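Local coordinates for protein N-acyl-D-glutamate deacylase (Bordetella bronchiseptica, PDB 3GIP) that catalyses the hydrolysis of N-acyl-D-glutamate to D-glutamate and a carboxylate, as a zinc-containing member of the amidohydrolase superfamily, at residues G67-M72 against T88-G93; N139-V144 against G180-S185; R259-L264 against V351-Q356. All coordinates share one frame; numbering follows the deposited sequence.

Interaction 1 of 3, residues G67-M72 against T88-G93; sequences GHDDLM and TTVVVG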
ATOM      1  N   GLY A  67      -0.755  -1.668   0.905  1.00 13.43           N
ATOM      2  CA  GLY A  67      -2.026  -2.354   0.962  1.00 13.77           C
ATOM      3  C   GLY A  67      -2.303  -2.908   2.345  1.00 13.65           C
ATOM      4  O   GLY A  67      -1.393  -3.064   3.159  1.00 13.91           O
ATOM      5  N   HIS A  68      -3.579  -3.165   2.614  1.00 13.84           N
ATOM      6  CA  HIS A  68      -4.020  -3.754   3.878  1.00 13.55           C
ATOM      7  C   HIS A  68      -4.883  -4.950   3.501  1.00 14.86           C
ATOM      8  O   HIS A  68      -5.766  -5.357   4.255  1.00 16.83           O
ATOM      9  CB  HIS A  68      -4.864  -2.766   4.687  1.00 14.51           C
ATOM     10  CG  HIS A  68      -4.063  -1.721   5.397  1.00 13.55           C
ATOM     11  ND1 HIS A  68      -3.110  -2.026   6.345  1.00 15.17           N
ATOM     12  CD2 HIS A  68      -4.085  -0.370   5.306  1.00 15.20           C
ATOM     13  CE1 HIS A  68      -2.580  -0.907   6.808  1.00 15.58           C
ATOM     14  NE2 HIS A  68      -3.155   0.112   6.195  1.00 15.92           N
ATOM     15  N   ASP A  69      -4.615  -5.507   2.326  1.00 14.33           N
ATOM     16  CA  ASP A  69      -5.384  -6.629   1.795  1.00 14.30           C
ATOM     17  C   ASP A  69      -4.923  -7.997   2.300  1.00 14.39           C
ATOM     18  O   ASP A  69      -5.275  -9.025   1.724  1.00 15.24           O
ATOM     19  CB  ASP A  69      -5.305  -6.594   0.269  1.00 15.06           C
ATOM     20  CG  ASP A  69      -5.406  -5.184  -0.279  1.00 16.25           C
ATOM     21  OD1 ASP A  69      -6.538  -4.707  -0.514  1.00 14.88           O
ATOM     22  OD2 ASP A  69      -4.345  -4.545  -0.453  1.00 16.04           O
ATOM     23  N   ASP A  70      -4.161  -7.992   3.387  1.00 15.40           N
ATOM     24  CA  ASP A  70      -3.618  -9.212   3.984  1.00 15.87           C
ATOM     25  C   ASP A  70      -4.526 -10.436   3.952  1.00 16.45           C
ATOM     26  O   ASP A  70      -4.115 -11.514   3.515  1.00 15.80           O
ATOM     27  CB  ASP A  70      -3.238  -8.956   5.443  1.00 15.74           C
ATOM     28  CG  ASP A  70      -2.184  -7.890   5.593  1.00 17.82           C
ATOM     29  OD1 ASP A  70      -1.087  -8.214   6.099  1.00 18.05           O
ATOM     30  OD2 ASP A  70      -2.454  -6.732   5.209  1.00 17.46           O
ATOM     31  N   LEU A  71      -5.755 -10.266   4.425  1.00 16.42           N
ATOM     32  CA  LEU A  71      -6.699 -11.378   4.503  1.00 18.11           C
ATOM     33  C   LEU A  71      -7.718 -11.461   3.375  1.00 18.68           C
ATOM     34  O   LEU A  71      -8.587 -12.331   3.391  1.00 20.97           O
ATOM     35  CB  LEU A  71      -7.447 -11.308   5.834  1.00 20.38           C
ATOM     36  CG  LEU A  71      -6.601 -11.010   7.072  1.00 21.74           C
ATOM     37  CD1 LEU A  71      -7.521 -10.786   8.262  1.00 23.03           C
ATOM     38  CD2 LEU A  71      -5.625 -12.147   7.330  1.00 22.53           C
ATOM     39  N   MET A  72      -7.616 -10.573   2.395  1.00 16.96           N
ATOM     40  CA  MET A  72      -8.569 -10.563   1.293  1.00 16.88           C
ATOM     41  C   MET A  72      -8.374 -11.669   0.269  1.00 16.60           C
ATOM     42  O   MET A  72      -9.293 -11.997  -0.476  1.00 16.71           O
ATOM     43  CB  MET A  72      -8.532  -9.206   0.587  1.00 17.66           C
ATOM     44  CG  MET A  72      -8.925  -8.050   1.487  1.00 19.15           C
ATOM     45  SD  MET A  72     -10.574  -8.261   2.186  1.00 19.30           S
ATOM     46  CE  MET A  72     -10.183  -8.834   3.810  1.00 21.31           C
ATOM     47  N   THR A  88      -0.823  -4.928 -10.211  1.00 13.29           N
ATOM     48  CA  THR A  88      -0.463  -6.336 -10.403  1.00 14.14           C
ATOM     49  C   THR A  88       0.296  -6.934  -9.218  1.00 14.22           C
ATOM     50  O   THR A  88       0.497  -8.151  -9.150  1.00 14.65           O
ATOM     51  CB  THR A  88       0.400  -6.523 -11.664  1.00 13.51           C
ATOM     52  OG1 THR A  88       1.549  -5.671 -11.585  1.00 13.63           O
ATOM     53  CG2 THR A  88      -0.394  -6.181 -12.911  1.00 14.43           C
ATOM     54  N   THR A  89       0.734  -6.081  -8.299  1.00 13.96           N
ATOM     55  CA  THR A  89       1.455  -6.521  -7.106  1.00 13.16           C
ATOM     56  C   THR A  89       1.063  -5.622  -5.943  1.00 14.25           C
ATOM     57  O   THR A  89       0.900  -4.415  -6.118  1.00 15.06           O
ATOM     58  CB  THR A  89       2.996  -6.419  -7.279  1.00 14.07           C
ATOM     59  OG1 THR A  89       3.431  -7.324  -8.300  1.00 15.24           O
ATOM     60  CG2 THR A  89       3.713  -6.758  -5.971  1.00 13.37           C
ATOM     61  N   VAL A  90       0.899  -6.205  -4.762  1.00 13.47           N
ATOM     62  CA  VAL A  90       0.571  -5.414  -3.589  1.00 13.86           C
ATOM     63  C   VAL A  90       1.449  -5.825  -2.423  1.00 14.85           C
ATOM     64  O   VAL A  90       1.761  -7.004  -2.251  1.00 15.59           O
ATOM     65  CB  VAL A  90      -0.909  -5.568  -3.162  1.00 12.61           C
ATOM     66  CG1 VAL A  90      -1.210  -7.013  -2.777  1.00 15.15           C
ATOM     67  CG2 VAL A  90      -1.200  -4.635  -1.988  1.00 12.94           C
ATOM     68  N   VAL A  91       1.875  -4.837  -1.646  1.00 14.46           N
ATOM     69  CA  VAL A  91       2.681  -5.085  -0.464  1.00 13.74           C
ATOM     70  C   VAL A  91       1.708  -4.934   0.703  1.00 14.73           C
ATOM     71  O   VAL A  91       1.172  -3.849   0.941  1.00 13.66           O
ATOM     72  CB  VAL A  91       3.825  -4.058  -0.324  1.00 13.60           C
ATOM     73  CG1 VAL A  91       4.644  -4.357   0.928  1.00 15.11           C
ATOM     74  CG2 VAL A  91       4.714  -4.101  -1.562  1.00 15.27           C
ATOM     75  N   VAL A  92       1.462  -6.030   1.415  1.00 13.64           N
ATOM     76  CA  VAL A  92       0.540  -6.011   2.548  1.00 13.39           C
ATOM     77  C   VAL A  92       1.283  -6.023   3.883  1.00 12.38           C
ATOM     78  O   VAL A  92       2.515  -6.092   3.913  1.00 14.22           O
ATOM     79  CB  VAL A  92      -0.420  -7.227   2.501  1.00 12.77           C
ATOM     80  CG1 VAL A  92      -1.180  -7.244   1.179  1.00 12.42           C
ATOM     81  CG2 VAL A  92       0.368  -8.524   2.674  1.00 15.03           C
ATOM     82  N   GLY A  93       0.531  -5.949   4.980  1.00 13.60           N
ATOM     83  CA  GLY A  93       1.129  -5.967   6.306  1.00 12.39           C
ATOM     84  C   GLY A  93       1.667  -4.628   6.762  1.00 13.65           C
ATOM     85  O   GLY A  93       2.666  -4.558   7.478  1.00 14.02           O
TER
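Asp70 overlaps Val92, the two side chains sliding past each other in opposite directions with OD2 of Asp70 3.4 Å from CB of Val92. The contact lies in the TIM barrel of the amidohydrolase fold, where the loop after strand 57-64 crosses the end of strand 87-92. Gly67 is the middle residue of the His66-Gly67-His68 signature of the superfamily, and the metal ligand Cys95 follows shortly after Gly93. Gly67 continues the parallel pairing of the two strands: its N donates to Val91 O over 2.9 Å, the donor lying nearly along the C=O axis. Having no side chain, Gly67 can bring CA to 3.8 Å from CG2 of Val90, whose side chain sets out toward the loop. The same methyl is also 3.5 Å from OD2 of Asp69, but the charge of this buried carboxylate is met by Lys82, while Trp81 NE1 bonds to OD1. Asp70 holds CG anti to its own carbonyl carbon (chi1 -61°), which sets CG beside the backbone N and near the strand end. There Gly93, a glycine well suited to its positive phi of 82°, turns its N-H to OD2, while OD1 takes a weak bond from Ala99 N. The bond from Gly93 N to OD2 of Asp70 is itself weak, at 3.1 Å.

Interaction 2 of 3, residues N139-V144 against G180-S185; sequences NVAALV and GAVGFS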
ATOM      1  N   ASN A 139       0.151 -10.433  -7.486  1.00 13.85           N
ATOM      2  CA  ASN A 139       1.319 -10.817  -6.700  1.00 14.78           C
ATOM      3  C   ASN A 139       1.238 -10.221  -5.307  1.00 15.59           C
ATOM      4  O   ASN A 139       0.709  -9.122  -5.115  1.00 14.76           O
ATOM      5  CB  ASN A 139       2.602 -10.361  -7.392  1.00 14.44           C
ATOM      6  CG  ASN A 139       2.729 -10.920  -8.787  1.00 14.60           C
ATOM      7  OD1 ASN A 139       2.811 -10.172  -9.764  1.00 17.81           O
ATOM      8  ND2 ASN A 139       2.737 -12.245  -8.895  1.00 14.13           N
ATOM      9  N   VAL A 140       1.772 -10.952  -4.334  1.00 13.61           N
ATOM     10  CA  VAL A 140       1.738 -10.510  -2.949  1.00 15.22           C
ATOM     11  C   VAL A 140       3.078 -10.560  -2.229  1.00 16.39           C
ATOM     12  O   VAL A 140       3.727 -11.605  -2.166  1.00 16.70           O
ATOM     13  CB  VAL A 140       0.741 -11.362  -2.132  1.00 15.92           C
ATOM     14  CG1 VAL A 140       0.678 -10.861  -0.696  1.00 16.20           C
ATOM     15  CG2 VAL A 140      -0.631 -11.318  -2.784  1.00 17.02           C
ATOM     16  N   ALA A 141       3.484  -9.415  -1.690  1.00 14.89           N
ATOM     17  CA  ALA A 141       4.710  -9.306  -0.908  1.00 14.67           C
ATOM     18  C   ALA A 141       4.181  -8.956   0.475  1.00 15.48           C
ATOM     19  O   ALA A 141       3.185  -8.236   0.587  1.00 14.70           O
ATOM     20  CB  ALA A 141       5.596  -8.187  -1.440  1.00 15.84           C
ATOM     21  N   ALA A 142       4.823  -9.456   1.526  1.00 14.98           N
ATOM     22  CA  ALA A 142       4.324  -9.187   2.865  1.00 14.69           C
ATOM     23  C   ALA A 142       5.324  -8.697   3.894  1.00 13.97           C
ATOM     24  O   ALA A 142       6.461  -9.167   3.962  1.00 14.74           O
ATOM     25  CB  ALA A 142       3.617 -10.432   3.403  1.00 15.60           C
ATOM     26  N   LEU A 143       4.868  -7.745   4.701  1.00 14.42           N
ATOM     27  CA  LEU A 143       5.647  -7.179   5.791  1.00 13.35           C
ATOM     28  C   LEU A 143       5.046  -7.790   7.050  1.00 14.79           C
ATOM     29  O   LEU A 143       3.872  -8.165   7.056  1.00 15.12           O
ATOM     30  CB  LEU A 143       5.462  -5.660   5.861  1.00 15.19           C
ATOM     31  CG  LEU A 143       5.970  -4.798   4.706  1.00 14.63           C
ATOM     32  CD1 LEU A 143       5.161  -3.502   4.650  1.00 14.37           C
ATOM     33  CD2 LEU A 143       7.453  -4.503   4.891  1.00 15.65           C
ATOM     34  N   VAL A 144       5.843  -7.916   8.102  1.00 14.85           N
ATOM     35  CA  VAL A 144       5.326  -8.439   9.362  1.00 15.76           C
ATOM     36  C   VAL A 144       5.072  -7.223  10.240  1.00 14.70           C
ATOM     37  O   VAL A 144       5.920  -6.336  10.347  1.00 15.14           O
ATOM     38  CB  VAL A 144       6.329  -9.395  10.052  1.00 17.18           C
ATOM     39  CG1 VAL A 144       7.664  -8.715  10.237  1.00 19.85           C
ATOM     40  CG2 VAL A 144       5.774  -9.840  11.401  1.00 17.72           C
ATOM     41  N   GLY A 180      10.477 -15.166   3.924  1.00 20.25           N
ATOM     42  CA  GLY A 180      10.238 -14.397   2.714  1.00 18.58           C
ATOM     43  C   GLY A 180       9.629 -13.016   2.881  1.00 18.14           C
ATOM     44  O   GLY A 180       9.419 -12.319   1.889  1.00 17.82           O
ATOM     45  N   ALA A 181       9.342 -12.614   4.115  1.00 17.18           N
ATOM     46  CA  ALA A 181       8.765 -11.290   4.354  1.00 17.12           C
ATOM     47  C   ALA A 181       9.768 -10.244   3.881  1.00 17.14           C
ATOM     48  O   ALA A 181      10.976 -10.441   3.994  1.00 17.22           O
ATOM     49  CB  ALA A 181       8.471 -11.100   5.834  1.00 16.93           C
ATOM     50  N   VAL A 182       9.265  -9.129   3.357  1.00 16.43           N
ATOM     51  CA  VAL A 182      10.134  -8.071   2.856  1.00 15.17           C
ATOM     52  C   VAL A 182      10.615  -7.084   3.917  1.00 14.85           C
ATOM     53  O   VAL A 182      11.418  -6.199   3.628  1.00 15.61           O
ATOM     54  CB  VAL A 182       9.447  -7.280   1.713  1.00 15.28           C
ATOM     55  CG1 VAL A 182       9.272  -8.172   0.499  1.00 16.51           C
ATOM     56  CG2 VAL A 182       8.092  -6.748   2.171  1.00 14.92           C
ATOM     57  N   GLY A 183      10.134  -7.242   5.144  1.00 13.98           N
ATOM     58  CA  GLY A 183      10.537  -6.355   6.218  1.00 13.86           C
ATOM     59  C   GLY A 183       9.459  -6.306   7.276  1.00 14.00           C
ATOM     60  O   GLY A 183       8.599  -7.186   7.329  1.00 14.76           O
ATOM     61  N   PHE A 184       9.504  -5.291   8.132  1.00 13.29           N
ATOM     62  CA  PHE A 184       8.490  -5.145   9.161  1.00 13.47           C
ATOM     63  C   PHE A 184       7.927  -3.729   9.101  1.00 14.20           C
ATOM     64  O   PHE A 184       8.585  -2.805   8.607  1.00 12.98           O
ATOM     65  CB  PHE A 184       9.072  -5.451  10.552  1.00 14.39           C
ATOM     66  CG  PHE A 184       9.943  -4.363  11.114  1.00 13.11           C
ATOM     67  CD1 PHE A 184       9.457  -3.513  12.101  1.00 14.06           C
ATOM     68  CD2 PHE A 184      11.257  -4.203  10.677  1.00 13.88           C
ATOM     69  CE1 PHE A 184      10.270  -2.515  12.651  1.00 14.17           C
ATOM     70  CE2 PHE A 184      12.078  -3.208  11.219  1.00 12.48           C
ATOM     71  CZ  PHE A 184      11.580  -2.365  12.208  1.00 13.19           C
ATOM     72  N   SER A 185       6.702  -3.565   9.580  1.00 13.28           N
ATOM     73  CA  SER A 185       6.077  -2.253   9.571  1.00 13.66           C
ATOM     74  C   SER A 185       5.720  -1.848  10.985  1.00 14.28           C
ATOM     75  O   SER A 185       5.520  -2.701  11.851  1.00 14.98           O
ATOM     76  CB  SER A 185       4.803  -2.278   8.724  1.00 13.14           C
ATOM     77  OG  SER A 185       3.788  -3.060   9.344  1.00 14.01           O
TER
HETATM   78  O   HOH W   1       7.130 -11.016   0.975  1.00 16.38           O
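Leu143 lays its CD2 methyl against CG2 of Val182, 3.6 Å away, the two branched side chains crossing obliquely. The leucine CG stands anti to the carbonyl carbon, beside the backbone N (chi1 -65°). CD2 also lies beside the carbonyl carbon of Gly183, a residue whose backbone angles would jam a CB against the preceding carbonyl O. The other methyl of Val182, CG1, meets CB of Ala141 at 4.2 Å, so this one valine bridges two residues of the strand. Val144 holds CG1 between its backbone N and carbonyl carbon (chi1 55°), placing that methyl 3.6 Å from CB of Phe184. The phenylalanine ring then leads away from the strand and stacks on His215. These strands, 139-145 and 183-187, are parallel neighbours in the TIM barrel, joined by helices 146-153 and 163-179. Gly180 ends the second helix in a Schellman motif, its positive phi suited to glycine, and the chain then turns into line: Val182 N bonds to Ala142 O. Farther on, Val144 N reaches Gly183 O in the carbonyl plane, and Ser185 N reaches Val144 O over 3.0 Å, tilted 33° out of the plane of the Val144 carbonyl. A small hydroxyl suits Ser185, whose OG bonds to Gly93 O and Gly96 N. Before the pairing begins, a water accepts from Ala142 N and donates to Gly180 O, 2.8 Å from each.

Interaction 3 of 3, residues R259-L264 against V351-Q356; sequences RSRATL and VKRIFQ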
ATOM      1  N   ARG A 259       4.373  21.728   6.443  1.00 14.50           N
ATOM      2  CA  ARG A 259       5.495  21.177   7.190  1.00 14.83           C
ATOM      3  C   ARG A 259       6.247  20.069   6.464  1.00 14.92           C
ATOM      4  O   ARG A 259       7.294  19.626   6.935  1.00 15.03           O
ATOM      5  CB  ARG A 259       5.025  20.695   8.568  1.00 16.01           C
ATOM      6  CG  ARG A 259       4.551  21.840   9.462  1.00 18.44           C
ATOM      7  CD  ARG A 259       4.115  21.367  10.836  1.00 20.93           C
ATOM      8  NE  ARG A 259       5.225  20.841  11.623  1.00 25.52           N
ATOM      9  CZ  ARG A 259       5.097  20.373  12.860  1.00 27.77           C
ATOM     10  NH1 ARG A 259       3.907  20.369  13.443  1.00 27.99           N
ATOM     11  NH2 ARG A 259       6.153  19.903  13.511  1.00 29.42           N
ATOM     12  N   SER A 260       5.734  19.627   5.320  1.00 14.87           N
ATOM     13  CA  SER A 260       6.423  18.584   4.569  1.00 15.44           C
ATOM     14  C   SER A 260       7.709  19.157   3.980  1.00 15.38           C
ATOM     15  O   SER A 260       8.604  18.420   3.571  1.00 15.71           O
ATOM     16  CB  SER A 260       5.528  18.023   3.455  1.00 16.18           C
ATOM     17  OG  SER A 260       5.174  19.023   2.518  1.00 17.90           O
ATOM     18  N   ARG A 261       7.814  20.479   3.929  1.00 16.79           N
ATOM     19  CA  ARG A 261       9.037  21.061   3.406  1.00 16.30           C
ATOM     20  C   ARG A 261      10.150  20.674   4.371  1.00 16.31           C
ATOM     21  O   ARG A 261      11.255  20.331   3.954  1.00 15.85           O
ATOM     22  CB  ARG A 261       8.887  22.580   3.272  1.00 19.14           C
ATOM     23  CG  ARG A 261       7.747  22.926   2.323  1.00 25.07           C
ATOM     24  CD  ARG A 261       7.732  24.366   1.848  1.00 29.27           C
ATOM     25  NE  ARG A 261       6.664  24.548   0.865  1.00 33.39           N
ATOM     26  CZ  ARG A 261       6.448  25.659   0.172  1.00 36.22           C
ATOM     27  NH1 ARG A 261       7.232  26.717   0.343  1.00 37.90           N
ATOM     28  NH2 ARG A 261       5.447  25.709  -0.701  1.00 36.44           N
ATOM     29  N   ALA A 262       9.834  20.683   5.663  1.00 15.22           N
ATOM     30  CA  ALA A 262      10.803  20.320   6.688  1.00 15.58           C
ATOM     31  C   ALA A 262      11.040  18.811   6.757  1.00 14.31           C
ATOM     32  O   ALA A 262      12.185  18.366   6.872  1.00 14.63           O
ATOM     33  CB  ALA A 262      10.338  20.834   8.045  1.00 15.39           C
ATOM     34  N   THR A 263       9.971  18.019   6.686  1.00 14.23           N
ATOM     35  CA  THR A 263      10.127  16.567   6.764  1.00 13.80           C
ATOM     36  C   THR A 263      10.865  16.007   5.556  1.00 14.72           C
ATOM     37  O   THR A 263      11.697  15.109   5.689  1.00 15.17           O
ATOM     38  CB  THR A 263       8.769  15.844   6.891  1.00 12.52           C
ATOM     39  OG1 THR A 263       7.941  16.172   5.770  1.00 14.08           O
ATOM     40  CG2 THR A 263       8.068  16.242   8.184  1.00 14.60           C
ATOM     41  N   LEU A 264      10.556  16.530   4.373  1.00 13.89           N
ATOM     42  CA  LEU A 264      11.220  16.074   3.160  1.00 13.98           C
ATOM     43  C   LEU A 264      12.685  16.505   3.169  1.00 14.59           C
ATOM     44  O   LEU A 264      13.544  15.816   2.619  1.00 14.56           O
ATOM     45  CB  LEU A 264      10.507  16.630   1.924  1.00 14.06           C
ATOM     46  CG  LEU A 264       9.088  16.085   1.725  1.00 15.21           C
ATOM     47  CD1 LEU A 264       8.430  16.802   0.553  1.00 16.11           C
ATOM     48  CD2 LEU A 264       9.137  14.579   1.484  1.00 14.54           C
ATOM     49  N   VAL A 351      -0.157  17.473  -0.798  1.00 12.04           N
ATOM     50  CA  VAL A 351      -0.147  16.065  -1.181  1.00 11.71           C
ATOM     51  C   VAL A 351       0.593  15.961  -2.509  1.00 12.74           C
ATOM     52  O   VAL A 351       1.422  15.074  -2.713  1.00 12.30           O
ATOM     53  CB  VAL A 351      -1.574  15.514  -1.381  1.00 11.96           C
ATOM     54  CG1 VAL A 351      -1.507  14.063  -1.831  1.00 12.63           C
ATOM     55  CG2 VAL A 351      -2.369  15.630  -0.087  1.00 11.35           C
ATOM     56  N   LYS A 352       0.286  16.887  -3.412  1.00 12.78           N
ATOM     57  CA  LYS A 352       0.916  16.915  -4.721  1.00 12.64           C
ATOM     58  C   LYS A 352       2.420  17.174  -4.637  1.00 12.60           C
ATOM     59  O   LYS A 352       3.199  16.547  -5.359  1.00 12.46           O
ATOM     60  CB  LYS A 352       0.238  17.974  -5.600  1.00 12.34           C
ATOM     61  CG  LYS A 352      -1.175  17.594  -6.028  1.00 13.55           C
ATOM     62  CD  LYS A 352      -1.833  18.711  -6.833  1.00 15.63           C
ATOM     63  CE  LYS A 352      -3.132  18.246  -7.463  1.00 17.79           C
ATOM     64  NZ  LYS A 352      -3.828  19.360  -8.170  1.00 19.52           N
ATOM     65  N   ARG A 353       2.836  18.091  -3.762  1.00 11.94           N
ATOM     66  CA  ARG A 353       4.261  18.386  -3.619  1.00 12.32           C
ATOM     67  C   ARG A 353       5.018  17.183  -3.069  1.00 12.83           C
ATOM     68  O   ARG A 353       6.151  16.909  -3.471  1.00 12.85           O
ATOM     69  CB  ARG A 353       4.490  19.580  -2.686  1.00 13.88           C
ATOM     70  CG  ARG A 353       4.024  20.916  -3.228  1.00 18.54           C
ATOM     71  CD  ARG A 353       4.701  22.060  -2.476  1.00 20.63           C
ATOM     72  NE  ARG A 353       4.375  22.080  -1.050  1.00 21.63           N
ATOM     73  CZ  ARG A 353       3.248  22.575  -0.542  1.00 22.78           C
ATOM     74  NH1 ARG A 353       2.332  23.098  -1.343  1.00 20.51           N
ATOM     75  NH2 ARG A 353       3.035  22.549   0.769  1.00 22.37           N
ATOM     76  N   ILE A 354       4.394  16.475  -2.135  1.00 12.43           N
ATOM     77  CA  ILE A 354       5.020  15.301  -1.543  1.00 11.96           C
ATOM     78  C   ILE A 354       5.190  14.235  -2.621  1.00 12.32           C
ATOM     79  O   ILE A 354       6.240  13.596  -2.707  1.00 12.09           O
ATOM     80  CB  ILE A 354       4.168  14.746  -0.381  1.00 12.01           C
ATOM     81  CG1 ILE A 354       4.153  15.766   0.760  1.00 10.97           C
ATOM     82  CG2 ILE A 354       4.741  13.411   0.106  1.00 11.93           C
ATOM     83  CD1 ILE A 354       3.203  15.418   1.888  1.00 12.49           C
ATOM     84  N   PHE A 355       4.169  14.058  -3.454  1.00 11.88           N
ATOM     85  CA  PHE A 355       4.245  13.072  -4.522  1.00 11.33           C
ATOM     86  C   PHE A 355       5.395  13.389  -5.475  1.00 11.82           C
ATOM     87  O   PHE A 355       6.018  12.486  -6.027  1.00 12.60           O
ATOM     88  CB  PHE A 355       2.935  13.014  -5.314  1.00 12.08           C
ATOM     89  CG  PHE A 355       2.992  12.086  -6.496  1.00 12.68           C
ATOM     90  CD1 PHE A 355       3.327  10.745  -6.321  1.00 13.62           C
ATOM     91  CD2 PHE A 355       2.759  12.555  -7.784  1.00 13.95           C
ATOM     92  CE1 PHE A 355       3.432   9.886  -7.414  1.00 15.15           C
ATOM     93  CE2 PHE A 355       2.861  11.702  -8.884  1.00 14.44           C
ATOM     94  CZ  PHE A 355       3.199  10.368  -8.696  1.00 15.59           C
ATOM     95  N   GLN A 356       5.680  14.672  -5.666  1.00 12.22           N
ATOM     96  CA  GLN A 356       6.758  15.064  -6.562  1.00 13.35           C
ATOM     97  C   GLN A 356       8.142  14.693  -6.043  1.00 13.64           C
ATOM     98  O   GLN A 356       9.104  14.672  -6.809  1.00 13.27           O
ATOM     99  CB  GLN A 356       6.693  16.567  -6.840  1.00 14.60           C
ATOM    100  CG  GLN A 356       5.536  16.950  -7.738  1.00 15.35           C
ATOM    101  CD  GLN A 356       5.494  18.434  -8.029  1.00 16.68           C
ATOM    102  OE1 GLN A 356       5.427  19.252  -7.114  1.00 17.57           O
ATOM    103  NE2 GLN A 356       5.532  18.789  -9.309  1.00 18.91           N
TER
HETATM  104  O   HOH W   2       6.234  20.516   0.440  1.00 23.03           O
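Two helices of the outer layer of the TIM barrel, 260-272 and 348-356, run side by side here, with Ser260 and Leu264 of the first meeting Ile354 of the second while Arg261 and Arg353 come together on the more exposed side. The short segments lie nearly parallel, 17° apart with axes 10.8 Å from each other, a spacing that medium-sized apolar side chains can fill. Ser260, small and pointing at the other helix, sets its CB 3.8 Å from both CG1 and CD1 of Ile354. One turn later Leu264 extends CD1 to 4.4 Å from CG1 of Ile354, so the isoleucine is flanked by two residues on successive turns of the facing helix. Above this apolar patch the long arginines cross. Arg261 is extended from CG to NE and brings NH2 over the centre of the Arg353 guanidinium, 3.7 Å above its plane; the two planes are 84° apart, an edge-to-face meeting of like charges. A bend in the Arg353 chain (chi3 -62°) turns NE back toward the neighbouring helix. There a water lying in the guanidinium plane accepts from Arg353 NE and donates to Ser260 OG, 2.8 Å from each. The serine hydroxyl is bonded as well to OE2 of Glu350, which also forms a long, weak ion pair with NH2 of Arg353; its negative charge probably eases the repulsion between the arginines. Beneath the helices, Leu264 and Ile354 both rest on Leu279, and Ile354 also touches Ile281, tying the pair to barrel strand 277-281. Helix 226-240 packs against helix 260-272 through Thr263, and helix 376-391 against helix 348-356 through Phe355.

How the interactions relate
The three contacts follow one another along the chain, each closing before the next opens. Interactions 1 and 2 are neighbours, with centres 9 Å apart: strands 87-92 and 139-145 lie side by side in the barrel, and Thr88 O is 2.8 Å from Asn139 N, a probable hydrogen bond. Together they follow the barrel wall through strands 57-64, 87-92, 139-145 and 183-187, whose C-terminal ends lie near the zinc. Interaction 3 is about 25 Å from interaction 1 and 26 Å from interaction 2, between centres, in the outer helical layer. Strand 277-281, which it covers, is reached from 183-187 through 214-218 and 243-246, so the barrel wall connects all three, interactions 1 and 2 nearer the zinc.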